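Local coordinates for tubulin-like protein CetZ1 (Haloferax volcanii, PDB 4B46) that controls archaeal cell shape as a GTP-binding cytoskeletal protein of the tubulin superfamily, needed for the rod-shaped cells that swim efficiently, at residues A[212-224]-A[325-337]. Numbering follows the deposited sequence.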
ATOM      1  N   SER A 212     -10.169  -0.635 -23.242  1.00 48.03           N
ATOM      2  CA  SER A 212     -10.188  -1.899 -22.517  1.00 52.84           C
ATOM      3  C   SER A 212      -9.964  -1.698 -21.014  1.00 48.82           C
ATOM      4  O   SER A 212      -9.164  -0.863 -20.598  1.00 50.44           O
ATOM      5  CB  SER A 212      -9.153  -2.867 -23.094  1.00 59.13           C
ATOM      6  OG  SER A 212      -9.336  -4.174 -22.579  1.00 65.11           O
ATOM      7  N   VAL A 213     -10.682  -2.481 -20.215  1.00 44.76           N
ATOM      8  CA  VAL A 213     -10.706  -2.327 -18.768  1.00 44.21           C
ATOM      9  C   VAL A 213      -9.554  -3.076 -18.104  1.00 45.65           C
ATOM     10  O   VAL A 213      -9.220  -4.190 -18.500  1.00 50.61           O
ATOM     11  CB  VAL A 213     -12.061  -2.813 -18.195  1.00 38.55           C
ATOM     12  CG1 VAL A 213     -12.091  -2.712 -16.670  1.00 39.96           C
ATOM     13  CG2 VAL A 213     -13.207  -2.020 -18.809  1.00 38.68           C
ATOM     14  N   VAL A 214      -8.937  -2.448 -17.107  1.00 33.76           N
ATOM     15  CA  VAL A 214      -7.858  -3.072 -16.359  1.00 33.25           C
ATOM     16  C   VAL A 214      -8.422  -4.188 -15.501  1.00 37.82           C
ATOM     17  O   VAL A 214      -9.327  -3.960 -14.700  1.00 39.20           O
ATOM     18  CB  VAL A 214      -7.157  -2.068 -15.405  1.00 29.59           C
ATOM     19  CG1 VAL A 214      -6.184  -2.794 -14.473  1.00 26.60           C
ATOM     20  CG2 VAL A 214      -6.437  -0.991 -16.183  1.00 23.31           C
ATOM     21  N   ASP A 215      -7.885  -5.393 -15.649  1.00 37.75           N
ATOM     22  CA  ASP A 215      -8.303  -6.485 -14.778  1.00 39.27           C
ATOM     23  C   ASP A 215      -7.221  -6.809 -13.749  1.00 32.90           C
ATOM     24  O   ASP A 215      -6.105  -6.301 -13.835  1.00 32.92           O
ATOM     25  CB  ASP A 215      -8.723  -7.721 -15.584  1.00 38.53           C
ATOM     26  CG  ASP A 215      -7.658  -8.187 -16.547  1.00 40.63           C
ATOM     27  OD1 ASP A 215      -6.463  -8.165 -16.193  1.00 44.95           O
ATOM     28  OD2 ASP A 215      -8.016  -8.584 -17.672  1.00 48.32           O
ATOM     29  N   SER A 216      -7.565  -7.645 -12.776  1.00 26.86           N
ATOM     30  CA  SER A 216      -6.641  -8.032 -11.714  1.00 36.19           C
ATOM     31  C   SER A 216      -5.369  -8.685 -12.253  1.00 29.77           C
ATOM     32  O   SER A 216      -4.281  -8.510 -11.691  1.00 25.28           O
ATOM     33  CB  SER A 216      -7.334  -8.991 -10.741  1.00 44.86           C
ATOM     34  OG  SER A 216      -8.612  -8.498 -10.387  1.00 56.44           O
ATOM     35  N   SER A 217      -5.518  -9.454 -13.329  1.00 22.30           N
ATOM     36  CA  SER A 217      -4.380 -10.108 -13.957  1.00 23.68           C
ATOM     37  C   SER A 217      -3.282  -9.117 -14.321  1.00 22.24           C
ATOM     38  O   SER A 217      -2.094  -9.388 -14.136  1.00 24.14           O
ATOM     39  CB  SER A 217      -4.824 -10.868 -15.207  1.00 29.23           C
ATOM     40  OG  SER A 217      -4.542 -12.244 -15.052  1.00 45.16           O
ATOM     41  N   GLU A 218      -3.685  -7.965 -14.834  1.00 21.56           N
ATOM     42  CA  GLU A 218      -2.723  -6.949 -15.234  1.00 21.27           C
ATOM     43  C   GLU A 218      -1.966  -6.378 -14.046  1.00 18.84           C
ATOM     44  O   GLU A 218      -0.788  -6.040 -14.152  1.00 18.37           O
ATOM     45  CB  GLU A 218      -3.419  -5.832 -16.016  1.00 23.25           C
ATOM     46  CG  GLU A 218      -3.921  -6.285 -17.379  1.00 27.60           C
ATOM     47  CD  GLU A 218      -4.411  -5.137 -18.220  1.00 36.29           C
ATOM     48  OE1 GLU A 218      -5.578  -4.733 -18.046  1.00 38.52           O
ATOM     49  OE2 GLU A 218      -3.629  -4.635 -19.053  1.00 40.94           O
ATOM     50  N   ILE A 219      -2.650  -6.254 -12.918  1.00 20.19           N
ATOM     51  CA  ILE A 219      -2.012  -5.755 -11.710  1.00 20.46           C
ATOM     52  C   ILE A 219      -1.064  -6.810 -11.169  1.00 19.37           C
ATOM     53  O   ILE A 219       0.089  -6.519 -10.842  1.00 18.18           O
ATOM     54  CB  ILE A 219      -3.048  -5.388 -10.636  1.00 27.17           C
ATOM     55  CG1 ILE A 219      -3.868  -4.183 -11.099  1.00 25.86           C
ATOM     56  CG2 ILE A 219      -2.360  -5.103  -9.292  1.00 19.68           C
ATOM     57  CD1 ILE A 219      -5.069  -3.895 -10.225  1.00 27.28           C
ATOM     58  N   ILE A 220      -1.554  -8.043 -11.088  1.00 18.84           N
ATOM     59  CA  ILE A 220      -0.753  -9.144 -10.572  1.00 16.99           C
ATOM     60  C   ILE A 220       0.507  -9.336 -11.419  1.00 18.24           C
ATOM     61  O   ILE A 220       1.615  -9.494 -10.896  1.00 16.98           O
ATOM     62  CB  ILE A 220      -1.603 -10.437 -10.508  1.00 22.45           C
ATOM     63  CG1 ILE A 220      -2.652 -10.290  -9.402  1.00 21.80           C
ATOM     64  CG2 ILE A 220      -0.731 -11.668 -10.284  1.00 19.56           C
ATOM     65  CD1 ILE A 220      -3.695 -11.371  -9.398  1.00 23.85           C
ATOM     66  N   ASN A 221       0.338  -9.289 -12.734  1.00 19.62           N
ATOM     67  CA  ASN A 221       1.463  -9.458 -13.646  1.00 16.22           C
ATOM     68  C   ASN A 221       2.454  -8.284 -13.605  1.00 15.65           C
ATOM     69  O   ASN A 221       3.656  -8.464 -13.807  1.00 17.92           O
ATOM     70  CB  ASN A 221       0.956  -9.735 -15.065  1.00 20.24           C
ATOM     71  CG  ASN A 221       0.388 -11.132 -15.204  1.00 26.40           C
ATOM     72  OD1 ASN A 221       0.630 -11.985 -14.356  1.00 24.30           O
ATOM     73  ND2 ASN A 221      -0.359 -11.377 -16.270  1.00 24.95           N
ATOM     74  N   THR A 222       1.956  -7.089 -13.316  1.00 16.04           N
ATOM     75  CA  THR A 222       2.840  -5.942 -13.124  1.00 16.64           C
ATOM     76  C   THR A 222       3.701  -6.103 -11.867  1.00 23.32           C
ATOM     77  O   THR A 222       4.876  -5.714 -11.850  1.00 17.50           O
ATOM     78  CB  THR A 222       2.045  -4.617 -13.077  1.00 18.96           C
ATOM     79  OG1 THR A 222       1.338  -4.448 -14.308  1.00 15.59           O
ATOM     80  CG2 THR A 222       2.989  -3.406 -12.890  1.00 15.19           C
ATOM     81  N   LEU A 223       3.121  -6.698 -10.825  1.00 15.23           N
ATOM     82  CA  LEU A 223       3.813  -6.834  -9.547  1.00 16.96           C
ATOM     83  C   LEU A 223       4.665  -8.095  -9.465  1.00 16.68           C
ATOM     84  O   LEU A 223       5.432  -8.255  -8.529  1.00 19.41           O
ATOM     85  CB  LEU A 223       2.801  -6.850  -8.398  1.00 15.22           C
ATOM     86  CG  LEU A 223       1.947  -5.597  -8.221  1.00 17.49           C
ATOM     87  CD1 LEU A 223       0.808  -5.836  -7.252  1.00 16.75           C
ATOM     88  CD2 LEU A 223       2.815  -4.425  -7.760  1.00 14.11           C
ATOM     89  N   ALA A 224       4.532  -8.986 -10.446  1.00 19.67           N
ATOM     90  CA  ALA A 224       5.051 -10.347 -10.306  1.00 19.68           C
ATOM     91  C   ALA A 224       6.567 -10.448 -10.178  1.00 26.95           C
ATOM     92  O   ALA A 224       7.078 -11.414  -9.607  1.00 24.67           O
ATOM     93  CB  ALA A 224       4.548 -11.242 -11.457  1.00 17.11           C
ATOM     94  N   MET A 325      10.467  -2.732 -19.061  1.00 31.92           N
ATOM     95  CA  MET A 325      10.379  -3.947 -19.857  1.00 32.80           C
ATOM     96  C   MET A 325       8.995  -4.081 -20.500  1.00 31.50           C
ATOM     97  O   MET A 325       8.869  -4.462 -21.665  1.00 29.24           O
ATOM     98  CB  MET A 325      10.659  -5.143 -18.953  1.00 27.94           C
ATOM     99  CG  MET A 325      10.956  -6.456 -19.648  1.00 38.69           C
ATOM    100  SD  MET A 325      10.855  -7.796 -18.435  1.00 67.46           S
ATOM    101  CE  MET A 325      11.647  -9.138 -19.315  1.00 71.94           C
ATOM    102  N   GLU A 326       7.960  -3.760 -19.732  1.00 29.12           N
ATOM    103  CA  GLU A 326       6.579  -3.914 -20.177  1.00 22.24           C
ATOM    104  C   GLU A 326       5.774  -2.726 -19.679  1.00 21.60           C
ATOM    105  O   GLU A 326       5.976  -2.271 -18.558  1.00 18.27           O
ATOM    106  CB  GLU A 326       5.992  -5.218 -19.606  1.00 18.19           C
ATOM    107  CG  GLU A 326       6.702  -6.457 -20.114  1.00 21.40           C
ATOM    108  CD  GLU A 326       6.387  -7.711 -19.316  1.00 26.70           C
ATOM    109  OE1 GLU A 326       5.573  -7.648 -18.365  1.00 25.70           O
ATOM    110  OE2 GLU A 326       6.973  -8.765 -19.645  1.00 29.64           O
ATOM    111  N   VAL A 327       4.894  -2.187 -20.512  1.00 20.20           N
ATOM    112  CA  VAL A 327       4.026  -1.110 -20.059  1.00 15.12           C
ATOM    113  C   VAL A 327       2.588  -1.440 -20.398  1.00 21.45           C
ATOM    114  O   VAL A 327       2.207  -1.460 -21.572  1.00 20.16           O
ATOM    115  CB  VAL A 327       4.384   0.265 -20.671  1.00 24.95           C
ATOM    116  CG1 VAL A 327       3.415   1.334 -20.146  1.00 16.71           C
ATOM    117  CG2 VAL A 327       5.834   0.653 -20.355  1.00 20.81           C
ATOM    118  N   ARG A 328       1.800  -1.713 -19.366  1.00 18.44           N
ATOM    119  CA  ARG A 328       0.404  -2.047 -19.547  1.00 19.52           C
ATOM    120  C   ARG A 328      -0.407  -0.794 -19.279  1.00 16.37           C
ATOM    121  O   ARG A 328       0.051   0.112 -18.588  1.00 17.67           O
ATOM    122  CB  ARG A 328      -0.014  -3.177 -18.598  1.00 19.94           C
ATOM    123  CG  ARG A 328       0.705  -4.503 -18.824  1.00 17.49           C
ATOM    124  CD  ARG A 328       0.455  -5.471 -17.651  1.00 16.66           C
ATOM    125  NE  ARG A 328       0.794  -6.851 -17.993  1.00 16.03           N
ATOM    126  CZ  ARG A 328       2.024  -7.349 -17.939  1.00 18.12           C
ATOM    127  NH1 ARG A 328       3.039  -6.585 -17.554  1.00 18.24           N
ATOM    128  NH2 ARG A 328       2.245  -8.611 -18.276  1.00 20.12           N
ATOM    129  N   GLY A 329      -1.610  -0.737 -19.836  1.00 20.07           N
ATOM    130  CA  GLY A 329      -2.471   0.403 -19.616  1.00 21.40           C
ATOM    131  C   GLY A 329      -3.922   0.085 -19.889  1.00 28.43           C
ATOM    132  O   GLY A 329      -4.238  -0.657 -20.817  1.00 33.96           O
ATOM    133  N   GLY A 330      -4.808   0.642 -19.073  1.00 23.55           N
ATOM    134  CA  GLY A 330      -6.233   0.517 -19.305  1.00 26.02           C
ATOM    135  C   GLY A 330      -7.002   1.507 -18.465  1.00 26.52           C
ATOM    136  O   GLY A 330      -6.408   2.376 -17.821  1.00 23.72           O
ATOM    137  N   ASP A 331      -8.325   1.389 -18.458  1.00 27.28           N
ATOM    138  CA  ASP A 331      -9.113   2.278 -17.612  1.00 34.35           C
ATOM    139  C   ASP A 331     -10.122   1.604 -16.692  1.00 32.58           C
ATOM    140  O   ASP A 331     -10.427   0.418 -16.833  1.00 31.45           O
ATOM    141  CB  ASP A 331      -9.799   3.366 -18.441  1.00 37.43           C
ATOM    142  CG  ASP A 331     -10.643   2.806 -19.549  1.00 39.07           C
ATOM    143  OD1 ASP A 331     -11.279   1.746 -19.349  1.00 35.22           O
ATOM    144  OD2 ASP A 331     -10.664   3.436 -20.624  1.00 41.81           O
ATOM    145  N   TYR A 332     -10.617   2.386 -15.738  1.00 33.88           N
ATOM    146  CA  TYR A 332     -11.743   1.997 -14.905  1.00 36.11           C
ATOM    147  C   TYR A 332     -12.899   2.928 -15.226  1.00 33.59           C
ATOM    148  O   TYR A 332     -12.984   4.029 -14.678  1.00 30.38           O
ATOM    149  CB  TYR A 332     -11.398   2.120 -13.419  1.00 37.42           C
ATOM    150  CG  TYR A 332     -10.514   1.025 -12.876  1.00 37.21           C
ATOM    151  CD1 TYR A 332     -10.723  -0.305 -13.226  1.00 42.24           C
ATOM    152  CD2 TYR A 332      -9.482   1.318 -11.995  1.00 35.69           C
ATOM    153  CE1 TYR A 332      -9.912  -1.317 -12.720  1.00 41.88           C
ATOM    154  CE2 TYR A 332      -8.663   0.316 -11.489  1.00 44.26           C
ATOM    155  CZ  TYR A 332      -8.883  -0.997 -11.853  1.00 44.23           C
ATOM    156  OH  TYR A 332      -8.079  -1.986 -11.339  1.00 41.90           O
ATOM    157  N   PRO A 333     -13.783   2.504 -16.132  1.00 33.07           N
ATOM    158  CA  PRO A 333     -14.952   3.334 -16.437  1.00 35.53           C
ATOM    159  C   PRO A 333     -15.896   3.420 -15.239  1.00 40.14           C
ATOM    160  O   PRO A 333     -16.343   2.394 -14.733  1.00 47.16           O
ATOM    161  CB  PRO A 333     -15.608   2.608 -17.620  1.00 34.69           C
ATOM    162  CG  PRO A 333     -15.056   1.220 -17.591  1.00 34.37           C
ATOM    163  CD  PRO A 333     -13.685   1.320 -17.003  1.00 31.35           C
ATOM    164  N   ILE A 334     -16.178   4.640 -14.789  1.00 39.65           N
ATOM    165  CA  ILE A 334     -17.029   4.866 -13.625  1.00 37.57           C
ATOM    166  C   ILE A 334     -18.090   5.905 -13.947  1.00 44.23           C
ATOM    167  O   ILE A 334     -17.831   7.104 -13.858  1.00 48.52           O
ATOM    168  CB  ILE A 334     -16.214   5.374 -12.418  1.00 38.41           C
ATOM    169  CG1 ILE A 334     -15.101   4.389 -12.062  1.00 35.16           C
ATOM    170  CG2 ILE A 334     -17.118   5.608 -11.211  1.00 43.82           C
ATOM    171  CD1 ILE A 334     -14.207   4.868 -10.927  1.00 36.49           C
ATOM    172  N   PRO A 335     -19.292   5.449 -14.334  1.00 47.28           N
ATOM    173  CA  PRO A 335     -20.369   6.383 -14.683  1.00 50.29           C
ATOM    174  C   PRO A 335     -20.727   7.270 -13.491  1.00 52.70           C
ATOM    175  O   PRO A 335     -20.741   6.793 -12.352  1.00 50.16           O
ATOM    176  CB  PRO A 335     -21.539   5.456 -15.036  1.00 50.19           C
ATOM    177  CG  PRO A 335     -20.902   4.146 -15.389  1.00 46.50           C
ATOM    178  CD  PRO A 335     -19.698   4.044 -14.497  1.00 44.46           C
ATOM    179  N   GLY A 336     -20.988   8.548 -13.750  1.00 50.27           N
ATOM    180  CA  GLY A 336     -21.352   9.474 -12.695  1.00 53.50           C
ATOM    181  C   GLY A 336     -20.178  10.132 -11.990  1.00 54.51           C
ATOM    182  O   GLY A 336     -20.367  11.064 -11.205  1.00 58.94           O
ATOM    183  N   ALA A 337     -18.966   9.656 -12.260  1.00 50.07           N
ATOM    184  CA  ALA A 337     -17.778  10.228 -11.637  1.00 48.23           C
ATOM    185  C   ALA A 337     -17.536  11.644 -12.138  1.00 50.91           C
ATOM    186  O   ALA A 337     -17.684  11.928 -13.327  1.00 52.43           O
ATOM    187  CB  ALA A 337     -16.568   9.358 -11.900  1.00 48.35           C
TER
HETATM  188  O   HOH W   1      -5.883  -2.878 -20.181  1.00 41.35           O
HETATM  189  O   HOH W   2      -1.302  -9.013 -18.599  1.00 21.14           O
HETATM  190  O   HOH W   3       0.240 -10.301 -19.030  1.00 35.58           O
HETATM  191  O   HOH W   4       3.073  -3.875 -16.337  1.00 16.71           O
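D331 is bonded through its backbone to S212 and V214, which flank V213: D331 N gives to S212 O (3.2 Å, N-H...O 162°), and D331 O takes V214 N at the same length. This single beta bridge docks the loop on the outermost strand of the sheet, 326-333. Further along, the N-H groups of R328 reach N221 and T222 of helix 216-223 through waters, one of which accepts from R328 NH1 and donates to T222 OG1. N221 CB lies over one guanidinium face, toward its rim, 3.6 Å from R328 NH2, and R328 CD packs directly beside T222 OG1. A salt bridge from R328 NH1 to E326 OE1 (2.9 Å) steadies the group, and R294 also pairs with E326. E218 and D215 form a capping box at the helix start, D215 OD1 accepting from E218 N and D215 N donating weakly to E218 OE1. V214 is the apolar wedge: CG2, anti to the carbonyl carbon, presses on G330 C at 3.4 Å, whereas V214 CB packs 3.9 Å from Y332 CE1. Y332 OH, hydrogen-bonded to L197 O, also meets I219 CD1 at 3.7 Å. Direct backbone bonds thus fix the loop in this C-terminal domain, whereas R328's polar links to the helix are water-bridged.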